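Local coordinates for protein nuclear hormone receptor FTZ-F1 (Drosophila melanogaster, PDB 2XHS) that probably regulates transcription as a nuclear receptor of the NR5A subfamily, its ligand-binding domain binding a peptide of the partner protein Fushi tarazu, at residues A[17-22]-A[150-155]; A[43-48]-A[113-118]; A[54-59]-A[231-236]; A[122-127]-A[210-215]. All blocks are in the same frame, centred on the assembly; numbering follows the deposited sequence.

Contact 1. Residues A[17-22]-A[150-155]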
loop_
_atom_site.group_PDB
_atom_site.type_symbol
_atom_site.label_atom_id
_atom_site.label_comp_id
_atom_site.label_asym_id
_atom_site.label_seq_id
_atom_site.Cartn_x
_atom_site.Cartn_y
_atom_site.Cartn_z
ATOM N N GLU A 17 0.052 5.398 -17.682
ATOM C CA GLU A 17 0.380 6.533 -16.850
ATOM C C GLU A 17 0.432 6.207 -15.396
ATOM O O GLU A 17 1.194 6.764 -14.672
ATOM C CB GLU A 17 -0.594 7.653 -17.087
ATOM C CG GLU A 17 -0.588 8.127 -18.499
ATOM C CD GLU A 17 -1.643 9.158 -18.778
ATOM O OE1 GLU A 17 -2.212 9.694 -17.822
ATOM O OE2 GLU A 17 -1.908 9.425 -19.957
ATOM N N PHE A 18 -0.444 5.334 -14.965
ATOM C CA PHE A 18 -0.436 4.856 -13.628
ATOM C C PHE A 18 0.804 4.078 -13.352
ATOM O O PHE A 18 1.383 4.173 -12.322
ATOM C CB PHE A 18 -1.608 3.949 -13.442
ATOM C CG PHE A 18 -2.898 4.648 -13.419
ATOM C CD1 PHE A 18 -2.957 5.982 -13.213
ATOM C CD2 PHE A 18 -4.056 3.972 -13.596
ATOM C CE1 PHE A 18 -4.140 6.612 -13.176
ATOM C CE2 PHE A 18 -5.232 4.615 -13.563
ATOM C CZ PHE A 18 -5.273 5.928 -13.354
ATOM N N VAL A 19 1.211 3.266 -14.278
ATOM C CA VAL A 19 2.377 2.488 -14.009
ATOM C C VAL A 19 3.592 3.353 -13.988
ATOM O O VAL A 19 4.632 2.952 -13.569
ATOM C CB VAL A 19 2.556 1.414 -14.994
ATOM C CG1 VAL A 19 3.889 0.872 -14.813
ATOM C CG2 VAL A 19 1.573 0.354 -14.738
ATOM N N GLN A 20 3.445 4.541 -14.510
ATOM C CA GLN A 20 4.483 5.529 -14.543
ATOM C C GLN A 20 4.842 6.007 -13.183
ATOM O O GLN A 20 5.956 6.354 -12.903
ATOM C CB GLN A 20 3.998 6.709 -15.335
ATOM C CG GLN A 20 4.415 6.666 -16.742
ATOM C CD GLN A 20 5.814 6.237 -16.854
ATOM O OE1 GLN A 20 6.636 6.611 -16.051
ATOM N NE2 GLN A 20 6.110 5.445 -17.848
ATOM N N SER A 21 3.852 6.030 -12.334
ATOM C CA SER A 21 3.956 6.626 -11.046
ATOM C C SER A 21 4.577 5.723 -10.048
ATOM O O SER A 21 4.809 6.096 -8.935
ATOM C CB SER A 21 2.575 7.002 -10.613
ATOM O OG SER A 21 1.895 7.457 -11.737
ATOM N N ILE A 22 4.910 4.530 -10.461
ATOM C CA ILE A 22 5.500 3.603 -9.552
ATOM C C ILE A 22 6.964 3.449 -9.806
ATOM O O ILE A 22 7.366 3.137 -10.896
ATOM C CB ILE A 22 4.880 2.253 -9.752
ATOM C CG1 ILE A 22 3.377 2.369 -9.694
ATOM C CG2 ILE A 22 5.290 1.345 -8.691
ATOM C CD1 ILE A 22 2.891 2.849 -8.422
ATOM N N ASP A 150 -2.661 -4.480 -12.745
ATOM C CA ASP A 150 -3.727 -4.720 -11.838
ATOM C C ASP A 150 -3.485 -4.022 -10.553
ATOM O O ASP A 150 -4.360 -3.465 -9.984
ATOM C CB ASP A 150 -3.784 -6.196 -11.531
ATOM C CG ASP A 150 -4.133 -7.008 -12.694
ATOM O OD1 ASP A 150 -5.006 -6.605 -13.426
ATOM O OD2 ASP A 150 -3.576 -8.069 -12.871
ATOM N N TYR A 151 -2.264 -4.087 -10.089
ATOM C CA TYR A 151 -1.882 -3.544 -8.818
ATOM C C TYR A 151 -2.063 -2.056 -8.699
ATOM O O TYR A 151 -2.422 -1.580 -7.679
ATOM C CB TYR A 151 -0.453 -3.965 -8.513
ATOM C CG TYR A 151 0.324 -3.059 -7.611
ATOM C CD1 TYR A 151 0.122 -3.058 -6.266
ATOM C CD2 TYR A 151 1.270 -2.218 -8.106
ATOM C CE1 TYR A 151 0.806 -2.251 -5.465
ATOM C CE2 TYR A 151 1.949 -1.403 -7.298
ATOM C CZ TYR A 151 1.720 -1.431 -5.977
ATOM O OH TYR A 151 2.411 -0.623 -5.151
ATOM N N VAL A 152 -1.759 -1.307 -9.726
ATOM C CA VAL A 152 -1.972 0.112 -9.680
ATOM C C VAL A 152 -3.408 0.542 -9.670
ATOM O O VAL A 152 -3.759 1.490 -9.055
ATOM C CB VAL A 152 -1.196 0.853 -10.748
ATOM C CG1 VAL A 152 0.219 0.801 -10.432
ATOM C CG2 VAL A 152 -1.388 0.219 -12.032
ATOM N N CYS A 153 -4.225 -0.152 -10.454
ATOM C CA CYS A 153 -5.644 0.158 -10.545
ATOM C C CYS A 153 -6.295 -0.073 -9.193
ATOM O O CYS A 153 -7.160 0.688 -8.758
ATOM C CB CYS A 153 -6.317 -0.707 -11.611
ATOM S SG CYS A 153 -5.640 -0.504 -13.275
HETATM N N MSE A 154 -5.864 -1.144 -8.539
HETATM C CA MSE A 154 -6.394 -1.535 -7.273
HETATM C C MSE A 154 -6.057 -0.572 -6.198
HETATM O O MSE A 154 -6.772 -0.443 -5.262
HETATM C CB MSE A 154 -5.953 -2.921 -6.925
HETATM C CG MSE A 154 -6.854 -3.914 -7.479
HETATM SE SE MSE A 154 -6.290 -5.581 -7.028
HETATM C CE MSE A 154 -5.156 -5.831 -8.408
ATOM N N LYS A 155 -4.934 0.084 -6.330
ATOM C CA LYS A 155 -4.515 1.084 -5.393
ATOM C C LYS A 155 -5.412 2.287 -5.412
ATOM O O LYS A 155 -5.789 2.803 -4.410
ATOM C CB LYS A 155 -3.104 1.484 -5.728
ATOM C CG LYS A 155 -2.179 1.302 -4.595
ATOM C CD LYS A 155 -0.913 1.998 -4.783
ATOM C CE LYS A 155 -0.382 2.358 -3.446
ATOM N NZ LYS A 155 0.904 3.030 -3.555
#
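Phe18, Val19 and Ile22, where helix 13-20 runs out into the following turn, seat this N-terminal helix of the ligand-binding domain on Val152 of helix 148-159. Val152 carries most of the contact with its two methyl groups, which divide the work between them. CG1, anti to the carbonyl carbon (chi1 -70°), reaches toward the turn and meets Ile22 CG1 at 3.6 Å, the two side chains crossing at a slant. CG2 takes the place between the backbone N and the carbonyl carbon. From there it touches Phe18 CB at 4.0 Å and Val19 CG2 at 4.0 Å, the side chains of Val19 and Val152 crossing at about a right angle. This is a small apolar junction within the layered helical sandwich that defines nuclear-receptor ligand-binding domains, and it joins the first helix to helix 148-159. An alanine at Val152 would probably open a gap beneath Ile22 and Val19, leaving Phe18 CB with little more than the retained CB to rest on. Beyond the valine, Ile22 CD1 approaches Tyr151 CE2 obliquely at 4.5 Å. The tyrosine has other partners: its OH is hydrogen-bonded to Asp95 and its ring stacks with His98, both of helix 77-102. The Phe18 ring, for its part, meets that of Phe156 farther along helix 148-159, their planes inclined at about 35°.

Contact 2. Residues A[43-48]-A[113-118]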
loop_
_atom_site.group_PDB
_atom_site.type_symbol
_atom_site.label_atom_id
_atom_site.label_comp_id
_atom_site.label_asym_id
_atom_site.label_seq_id
_atom_site.Cartn_x
_atom_site.Cartn_y
_atom_site.Cartn_z
ATOM N N VAL A 43 24.592 -2.194 18.627
ATOM C CA VAL A 43 24.574 -3.528 19.163
ATOM C C VAL A 43 23.220 -4.194 19.098
ATOM O O VAL A 43 23.105 -5.323 18.706
ATOM C CB VAL A 43 25.014 -3.490 20.594
ATOM C CG1 VAL A 43 25.585 -4.800 20.988
ATOM C CG2 VAL A 43 26.029 -2.408 20.750
ATOM N N GLU A 44 22.186 -3.522 19.547
ATOM C CA GLU A 44 20.867 -4.088 19.439
ATOM C C GLU A 44 19.887 -2.985 19.279
ATOM O O GLU A 44 20.126 -1.888 19.726
ATOM C CB GLU A 44 20.502 -4.922 20.636
ATOM C CG GLU A 44 20.929 -6.324 20.508
ATOM C CD GLU A 44 20.007 -7.253 21.228
ATOM O OE1 GLU A 44 19.372 -6.806 22.195
ATOM O OE2 GLU A 44 19.925 -8.435 20.855
ATOM N N VAL A 45 18.777 -3.292 18.638
ATOM C CA VAL A 45 17.773 -2.327 18.326
ATOM C C VAL A 45 16.464 -2.970 18.629
ATOM O O VAL A 45 16.406 -4.162 18.748
ATOM C CB VAL A 45 17.860 -1.983 16.873
ATOM C CG1 VAL A 45 17.039 -0.802 16.571
ATOM C CG2 VAL A 45 19.261 -1.666 16.543
ATOM N N ASP A 46 15.415 -2.182 18.775
ATOM C CA ASP A 46 14.124 -2.737 19.062
ATOM C C ASP A 46 13.556 -2.983 17.728
ATOM O O ASP A 46 13.356 -2.080 16.964
ATOM C CB ASP A 46 13.257 -1.739 19.792
ATOM C CG ASP A 46 11.990 -2.348 20.313
ATOM O OD1 ASP A 46 12.024 -3.451 20.845
ATOM O OD2 ASP A 46 10.943 -1.724 20.214
ATOM N N LEU A 47 13.342 -4.241 17.431
ATOM C CA LEU A 47 12.856 -4.622 16.145
ATOM C C LEU A 47 11.483 -4.106 15.883
ATOM O O LEU A 47 11.172 -3.780 14.773
ATOM C CB LEU A 47 12.955 -6.114 15.954
ATOM C CG LEU A 47 14.404 -6.554 15.888
ATOM C CD1 LEU A 47 14.477 -8.016 15.773
ATOM C CD2 LEU A 47 15.052 -5.939 14.729
ATOM N N PHE A 48 10.642 -4.060 16.894
ATOM C CA PHE A 48 9.324 -3.548 16.685
ATOM C C PHE A 48 9.397 -2.113 16.327
ATOM O O PHE A 48 8.721 -1.665 15.462
ATOM C CB PHE A 48 8.460 -3.748 17.898
ATOM C CG PHE A 48 7.097 -3.183 17.749
ATOM C CD1 PHE A 48 6.119 -3.878 17.134
ATOM C CD2 PHE A 48 6.813 -1.943 18.203
ATOM C CE1 PHE A 48 4.932 -3.366 16.989
ATOM C CE2 PHE A 48 5.603 -1.440 18.056
ATOM C CZ PHE A 48 4.665 -2.150 17.453
ATOM N N ASN A 113 23.735 -6.949 11.644
ATOM C CA ASN A 113 23.831 -6.847 13.061
ATOM C C ASN A 113 23.919 -8.196 13.586
ATOM O O ASN A 113 24.218 -8.373 14.717
ATOM C CB ASN A 113 22.550 -6.310 13.614
ATOM C CG ASN A 113 22.703 -4.972 14.123
ATOM O OD1 ASN A 113 23.652 -4.301 13.796
ATOM N ND2 ASN A 113 21.787 -4.555 14.942
ATOM N N GLY A 114 23.599 -9.164 12.766
ATOM C CA GLY A 114 23.474 -10.506 13.255
ATOM C C GLY A 114 22.086 -10.581 13.817
ATOM O O GLY A 114 21.681 -11.560 14.395
ATOM N N GLN A 115 21.355 -9.508 13.617
ATOM C CA GLN A 115 19.991 -9.429 14.029
ATOM C C GLN A 115 19.170 -9.687 12.787
ATOM O O GLN A 115 19.624 -9.475 11.693
ATOM C CB GLN A 115 19.726 -8.050 14.590
ATOM C CG GLN A 115 19.118 -8.041 15.960
ATOM C CD GLN A 115 19.100 -6.680 16.551
ATOM O OE1 GLN A 115 20.010 -5.911 16.362
ATOM N NE2 GLN A 115 18.065 -6.373 17.272
ATOM N N VAL A 116 17.958 -10.162 12.950
ATOM C CA VAL A 116 17.152 -10.509 11.810
ATOM C C VAL A 116 15.865 -9.720 11.769
ATOM O O VAL A 116 15.152 -9.686 12.728
ATOM C CB VAL A 116 16.847 -12.008 11.847
ATOM C CG1 VAL A 116 15.861 -12.390 10.798
ATOM C CG2 VAL A 116 18.097 -12.774 11.660
ATOM N N PHE A 117 15.556 -9.117 10.633
ATOM C CA PHE A 117 14.339 -8.351 10.505
ATOM C C PHE A 117 13.295 -9.102 9.741
ATOM O O PHE A 117 13.541 -9.545 8.665
ATOM C CB PHE A 117 14.597 -7.034 9.800
ATOM C CG PHE A 117 13.415 -6.126 9.783
ATOM C CD1 PHE A 117 13.037 -5.448 10.907
ATOM C CD2 PHE A 117 12.668 -5.961 8.658
ATOM C CE1 PHE A 117 11.977 -4.646 10.887
ATOM C CE2 PHE A 117 11.613 -5.171 8.661
ATOM C CZ PHE A 117 11.272 -4.509 9.767
ATOM N N ASN A 118 12.106 -9.215 10.301
ATOM C CA ASN A 118 11.037 -9.901 9.648
ATOM C C ASN A 118 10.361 -8.953 8.740
ATOM O O ASN A 118 9.568 -8.177 9.152
ATOM C CB ASN A 118 10.046 -10.346 10.684
ATOM C CG ASN A 118 8.994 -11.214 10.136
ATOM O OD1 ASN A 118 9.258 -12.073 9.351
ATOM N ND2 ASN A 118 7.790 -10.997 10.544
#
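Gln115 and Leu47 slide past each other in opposite directions, each ending against the backbone of the opposite segment, Gln115 at Val45 and Leu47 at Val116. Gln115 is extended beyond CG, with CD anti to CA (chi2 170°), and its amide passes Leu47 to end beside Val45. There NE2 donates to Val45 O at 3.1 Å. The bond is bent, with an N-H...O angle of 138°; the acceptor lies almost in the plane of the glutamine amide, while the donor is tilted 25° from the plane of the carbonyl. Leu47 CD1 touches Val116 O at 3.5 Å, and its CG lies 3.9 Å from Gln115 NE2. An alanine at Gln115 would probably leave Val45 O without this donor and uncover the flank of Leu47. At the inner end Leu47 CD2 approaches Phe117 CD1 at 4.3 Å, and Leu47 O comes up to the edge of that ring near its plane. The contact thus joins the start of helix 47-67, with Asp46 at its N-cap position and weakly bonded through OD2 to Glu49 N, to the small antiparallel beta hairpin of the receptor fold: Phe117 is backbone-bonded to Thr109 of strand 108-110, and its ring packs on Leu50 and Met51 of helix 47-67.

Contact 3. Residues A[54-59]-A[231-236]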
loop_
_atom_site.group_PDB
_atom_site.type_symbol
_atom_site.label_atom_id
_atom_site.label_comp_id
_atom_site.label_asym_id
_atom_site.label_seq_id
_atom_site.Cartn_x
_atom_site.Cartn_y
_atom_site.Cartn_z
ATOM N N VAL A 54 9.995 1.899 9.383
ATOM C CA VAL A 54 9.824 1.588 7.998
ATOM C C VAL A 54 8.469 2.000 7.557
ATOM O O VAL A 54 8.317 2.629 6.557
ATOM C CB VAL A 54 9.936 0.108 7.794
ATOM C CG1 VAL A 54 9.681 -0.232 6.400
ATOM C CG2 VAL A 54 11.273 -0.331 8.144
ATOM N N LEU A 55 7.477 1.655 8.337
ATOM C CA LEU A 55 6.118 1.986 8.043
ATOM C C LEU A 55 5.923 3.457 8.018
ATOM O O LEU A 55 5.206 3.972 7.223
ATOM C CB LEU A 55 5.224 1.404 9.098
ATOM C CG LEU A 55 5.113 -0.092 9.166
ATOM C CD1 LEU A 55 4.357 -0.437 10.357
ATOM C CD2 LEU A 55 4.419 -0.583 7.987
ATOM N N ASP A 56 6.577 4.149 8.909
ATOM C CA ASP A 56 6.450 5.562 8.919
ATOM C C ASP A 56 6.944 6.092 7.613
ATOM O O ASP A 56 6.334 6.920 7.012
ATOM C CB ASP A 56 7.284 6.134 10.050
ATOM C CG ASP A 56 6.878 7.526 10.421
ATOM O OD1 ASP A 56 5.693 7.780 10.431
ATOM O OD2 ASP A 56 7.729 8.370 10.685
ATOM N N GLN A 57 8.068 5.616 7.160
ATOM C CA GLN A 57 8.616 6.092 5.927
ATOM C C GLN A 57 7.698 5.774 4.800
ATOM O O GLN A 57 7.534 6.532 3.896
ATOM C CB GLN A 57 9.937 5.413 5.696
ATOM C CG GLN A 57 10.700 5.870 4.506
ATOM C CD GLN A 57 11.963 5.089 4.308
ATOM O OE1 GLN A 57 11.952 3.874 4.292
ATOM N NE2 GLN A 57 13.059 5.783 4.156
ATOM N N ASN A 58 7.099 4.615 4.856
ATOM C CA ASN A 58 6.256 4.167 3.789
ATOM C C ASN A 58 5.128 5.100 3.636
ATOM O O ASN A 58 4.695 5.400 2.565
ATOM C CB ASN A 58 5.691 2.807 4.110
ATOM C CG ASN A 58 6.636 1.722 3.812
ATOM O OD1 ASN A 58 7.668 1.951 3.246
ATOM N ND2 ASN A 58 6.282 0.528 4.163
ATOM N N LEU A 59 4.636 5.557 4.751
ATOM C CA LEU A 59 3.518 6.435 4.739
ATOM C C LEU A 59 3.848 7.700 4.045
ATOM O O LEU A 59 3.053 8.223 3.338
ATOM C CB LEU A 59 3.109 6.733 6.148
ATOM C CG LEU A 59 2.410 5.582 6.808
ATOM C CD1 LEU A 59 2.038 5.972 8.167
ATOM C CD2 LEU A 59 1.209 5.295 6.045
ATOM N N THR A 231 5.724 8.544 19.570
ATOM C CA THR A 231 4.421 9.106 19.425
ATOM C C THR A 231 4.300 10.224 18.432
ATOM O O THR A 231 3.224 10.545 18.004
ATOM C CB THR A 231 4.025 9.642 20.765
ATOM O OG1 THR A 231 3.291 8.660 21.467
ATOM C CG2 THR A 231 3.209 10.822 20.603
ATOM N N GLN A 232 5.421 10.800 18.063
ATOM C CA GLN A 232 5.464 11.985 17.249
ATOM C C GLN A 232 5.401 11.759 15.786
ATOM O O GLN A 232 5.388 12.690 15.032
ATOM C CB GLN A 232 6.747 12.705 17.533
ATOM C CG GLN A 232 7.309 12.332 18.843
ATOM C CD GLN A 232 8.449 11.395 18.732
ATOM O OE1 GLN A 232 9.330 11.603 17.948
ATOM N NE2 GLN A 232 8.450 10.374 19.529
ATOM N N THR A 233 5.375 10.508 15.398
ATOM C CA THR A 233 5.409 10.088 14.025
ATOM C C THR A 233 4.133 10.230 13.269
ATOM O O THR A 233 3.086 10.308 13.829
ATOM C CB THR A 233 5.739 8.661 13.964
ATOM O OG1 THR A 233 4.629 7.940 14.448
ATOM C CG2 THR A 233 6.860 8.387 14.847
ATOM N N LEU A 234 4.255 10.256 11.962
ATOM C CA LEU A 234 3.143 10.294 11.062
ATOM C C LEU A 234 2.343 9.033 11.213
ATOM O O LEU A 234 1.153 9.009 11.082
ATOM C CB LEU A 234 3.660 10.423 9.661
ATOM C CG LEU A 234 2.643 10.406 8.557
ATOM C CD1 LEU A 234 1.710 11.547 8.753
ATOM C CD2 LEU A 234 3.347 10.521 7.282
ATOM N N LEU A 235 3.034 7.966 11.510
ATOM C CA LEU A 235 2.397 6.711 11.669
ATOM C C LEU A 235 1.407 6.759 12.804
ATOM O O LEU A 235 0.336 6.248 12.694
ATOM C CB LEU A 235 3.462 5.671 11.942
ATOM C CG LEU A 235 2.987 4.256 11.797
ATOM C CD1 LEU A 235 3.716 3.433 12.715
ATOM C CD2 LEU A 235 1.557 4.272 12.145
HETATM N N MSE A 236 1.778 7.358 13.911
HETATM C CA MSE A 236 0.875 7.533 15.012
HETATM C C MSE A 236 -0.243 8.469 14.640
HETATM O O MSE A 236 -1.366 8.278 14.990
HETATM C CB MSE A 236 1.638 8.059 16.207
HETATM C CG MSE A 236 0.826 8.351 17.422
HETATM SE SE MSE A 236 0.328 6.861 18.310
HETATM C CE MSE A 236 -1.246 6.469 17.532
#
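Asp56 meets the backbone of Leu235 at the start of helix 234-240, which by its C-terminal position and its Leu-Leu-Met-Glu-Met-Leu sequence corresponds to the activation (AF-2) helix of the nuclear-receptor fold. Leu235 N donates to Asp56 OD1 at 2.9 Å, through an N-H...O angle of 136°, and comes in nearly in line with the CG-OD1 bond. The same oxygen lies 3.2 Å from Leu234 N, placing the carboxylate at the first turn of the helix, whose N-terminal end would probably favour its negative charge. The aspartate reaches there because its CG stands anti to the backbone N (chi1 -161°). Thr233 CB lies 3.6 Å from Asp56 OD1, the two side chains crossing at a slant.

Around this polar centre lies a shell of leucines. One turn along helix 47-67 from Asp56, Leu59 divides its contacts: CD1 rests on Leu235 CA at 3.6 Å, while CB touches Leu234 CD2 at 4.0 Å. Leu55 CB reaches Leu235 CD1 more distantly. Farther out, Leu55 leans on Leu220 of helix 198-224, Leu59 on Trp88 of helix 77-102, and Leu235 on His224. Leu234 also packs on a polar side chain of the bound peptide, consistent with the coactivator-type groove that helix 234-240 borders in active receptors. The helix start itself is fixed from within by Thr233 at the N-cap, whose OG1 accepts from Met236 N at 3.0 Å in a nearly straight bond of 164°.

Contact 4. Residues A[122-127]-A[210-215]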
loop_
_atom_site.group_PDB
_atom_site.type_symbol
_atom_site.label_atom_id
_atom_site.label_comp_id
_atom_site.label_asym_id
_atom_site.label_seq_id
_atom_site.Cartn_x
_atom_site.Cartn_y
_atom_site.Cartn_z
ATOM N N LEU A 122 6.156 -6.464 7.977
ATOM C CA LEU A 122 5.844 -5.198 7.434
ATOM C C LEU A 122 4.550 -5.296 6.742
ATOM O O LEU A 122 3.847 -4.347 6.644
ATOM C CB LEU A 122 6.886 -4.845 6.421
ATOM C CG LEU A 122 8.012 -4.096 7.048
ATOM C CD1 LEU A 122 8.989 -3.780 6.010
ATOM C CD2 LEU A 122 7.442 -2.866 7.634
ATOM N N GLY A 123 4.229 -6.441 6.221
ATOM C CA GLY A 123 3.006 -6.535 5.485
ATOM C C GLY A 123 1.911 -7.095 6.307
ATOM O O GLY A 123 0.818 -7.228 5.853
ATOM N N LEU A 124 2.230 -7.486 7.516
ATOM C CA LEU A 124 1.229 -8.015 8.384
ATOM C C LEU A 124 0.945 -6.997 9.413
ATOM O O LEU A 124 0.053 -7.146 10.186
ATOM C CB LEU A 124 1.698 -9.298 9.030
ATOM C CG LEU A 124 1.970 -10.409 8.032
ATOM C CD1 LEU A 124 2.753 -11.477 8.649
ATOM C CD2 LEU A 124 0.704 -10.945 7.524
ATOM N N LEU A 125 1.718 -5.937 9.393
ATOM C CA LEU A 125 1.572 -4.860 10.318
ATOM C C LEU A 125 1.786 -5.325 11.712
ATOM O O LEU A 125 1.199 -4.813 12.613
ATOM C CB LEU A 125 0.198 -4.268 10.206
ATOM C CG LEU A 125 -0.239 -3.832 8.826
ATOM C CD1 LEU A 125 -1.255 -2.776 8.936
ATOM C CD2 LEU A 125 0.903 -3.321 8.088
ATOM N N GLY A 126 2.668 -6.285 11.879
ATOM C CA GLY A 126 3.021 -6.796 13.178
ATOM C C GLY A 126 2.200 -7.914 13.734
ATOM O O GLY A 126 2.464 -8.374 14.805
ATOM N N VAL A 127 1.224 -8.384 12.996
ATOM C CA VAL A 127 0.432 -9.483 13.469
ATOM C C VAL A 127 0.851 -10.739 12.767
ATOM O O VAL A 127 0.517 -10.964 11.650
ATOM C CB VAL A 127 -0.995 -9.246 13.156
ATOM C CG1 VAL A 127 -1.797 -10.254 13.824
ATOM C CG2 VAL A 127 -1.383 -7.920 13.633
ATOM N N HIS A 210 -8.946 -5.532 3.339
ATOM C CA HIS A 210 -9.336 -4.566 4.311
ATOM C C HIS A 210 -9.468 -5.213 5.645
ATOM O O HIS A 210 -9.068 -4.686 6.627
ATOM C CB HIS A 210 -10.639 -3.939 3.884
ATOM C CG HIS A 210 -11.169 -2.929 4.838
ATOM N ND1 HIS A 210 -10.526 -1.752 5.103
ATOM C CD2 HIS A 210 -12.284 -2.921 5.585
ATOM C CE1 HIS A 210 -11.214 -1.065 5.984
ATOM N NE2 HIS A 210 -12.286 -1.756 6.296
ATOM N N ALA A 211 -10.000 -6.399 5.688
ATOM C CA ALA A 211 -10.176 -7.030 6.951
ATOM C C ALA A 211 -8.839 -7.197 7.609
ATOM O O ALA A 211 -8.698 -6.986 8.780
ATOM C CB ALA A 211 -10.797 -8.327 6.754
HETATM N N MSE A 212 -7.840 -7.570 6.841
HETATM C CA MSE A 212 -6.513 -7.744 7.364
HETATM C C MSE A 212 -5.958 -6.472 7.907
HETATM O O MSE A 212 -5.245 -6.489 8.855
HETATM C CB MSE A 212 -5.588 -8.169 6.259
HETATM C CG MSE A 212 -5.302 -9.609 6.173
HETATM SE SE MSE A 212 -3.865 -9.770 5.030
HETATM C CE MSE A 212 -2.672 -8.848 6.087
ATOM N N ALA A 213 -6.236 -5.369 7.247
ATOM C CA ALA A 213 -5.737 -4.067 7.630
ATOM C C ALA A 213 -6.275 -3.628 8.935
ATOM O O ALA A 213 -5.653 -2.925 9.680
ATOM C CB ALA A 213 -6.087 -3.088 6.618
ATOM N N VAL A 214 -7.505 -3.983 9.165
ATOM C CA VAL A 214 -8.145 -3.598 10.373
ATOM C C VAL A 214 -7.507 -4.232 11.555
ATOM O O VAL A 214 -7.296 -3.612 12.546
ATOM C CB VAL A 214 -9.557 -4.003 10.323
ATOM C CG1 VAL A 214 -10.156 -3.809 11.626
ATOM C CG2 VAL A 214 -10.233 -3.163 9.356
ATOM N N ARG A 215 -7.205 -5.501 11.451
ATOM C CA ARG A 215 -6.637 -6.187 12.560
ATOM C C ARG A 215 -5.351 -5.519 12.818
ATOM O O ARG A 215 -4.996 -5.251 13.926
ATOM C CB ARG A 215 -6.378 -7.627 12.184
ATOM C CG ARG A 215 -7.563 -8.508 12.272
ATOM C CD ARG A 215 -7.620 -9.234 13.596
ATOM N NE ARG A 215 -7.110 -10.597 13.525
ATOM C CZ ARG A 215 -6.101 -11.061 14.246
ATOM N NH1 ARG A 215 -5.493 -10.282 15.120
ATOM N NH2 ARG A 215 -5.705 -12.308 14.095
#
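Met212, a selenomethionine on helix 198-224, makes the closer-packed part of this contact by pushing its terminal methyl into the loop that follows the beta hairpin. The chain is bent at its last torsion, chi3 64°, which carries CE to 3.9 Å from Gly123 O and to 4.2 Å from Leu124 CD2. Both sides are backed by more apolar groups: Leu124 and Met212 each pack on Phe134, and Met212 also lies against Val93 of helix 77-102. This places the methyl in the interior of the ligand-binding domain.

Along the rest of the helix the fit is slacker. Leu125 points at it, yet its CD1 comes no nearer than 4.5 Å to Ala213 O, and the leucine has a further partner in Leu220. At the solvent end Val127 CG1 meets Arg215 NH1 at 3.9 Å, the two side chains crossing at about a right angle. The arginine is exposed and twice bent, at chi2 and chi3, and its NH1 ends beside the valine methyl. A type I' beta turn from Leu124 to Val127, closed by Val127 N to Leu124 O at 3.3 Å, presents these residues to the helix; a CB on Gly126 would run into Leu125 O. Since methyl groups, the carbonyl O of Gly123 and one guanidinium nitrogen carry the meeting, with only van der Waals contact between loop and helix, their fit probably depends on shape more than on directed bonds.

From the N terminus, contact 1 opens first and closes a long loop from helix 13-20 to helix 148-159. Contact 2 opens and closes within that loop, joining the start of helix 47-67 to the hairpin; the centres of contacts 1 and 2 are about 33 Å apart. Contact 3 begins farther along the same helix and reaches the C-terminal helix 234-240, so it crosses both contact 1 and contact 2. Contact 4 starts after contact 2 has closed and ends on helix 198-224; it crosses contact 1 and lies wholly within the span of contact 3. Leu122 of contact 4 knits the neighbours together, packing on Phe117 of contact 2 and on Val54 and Leu55 of contact 3.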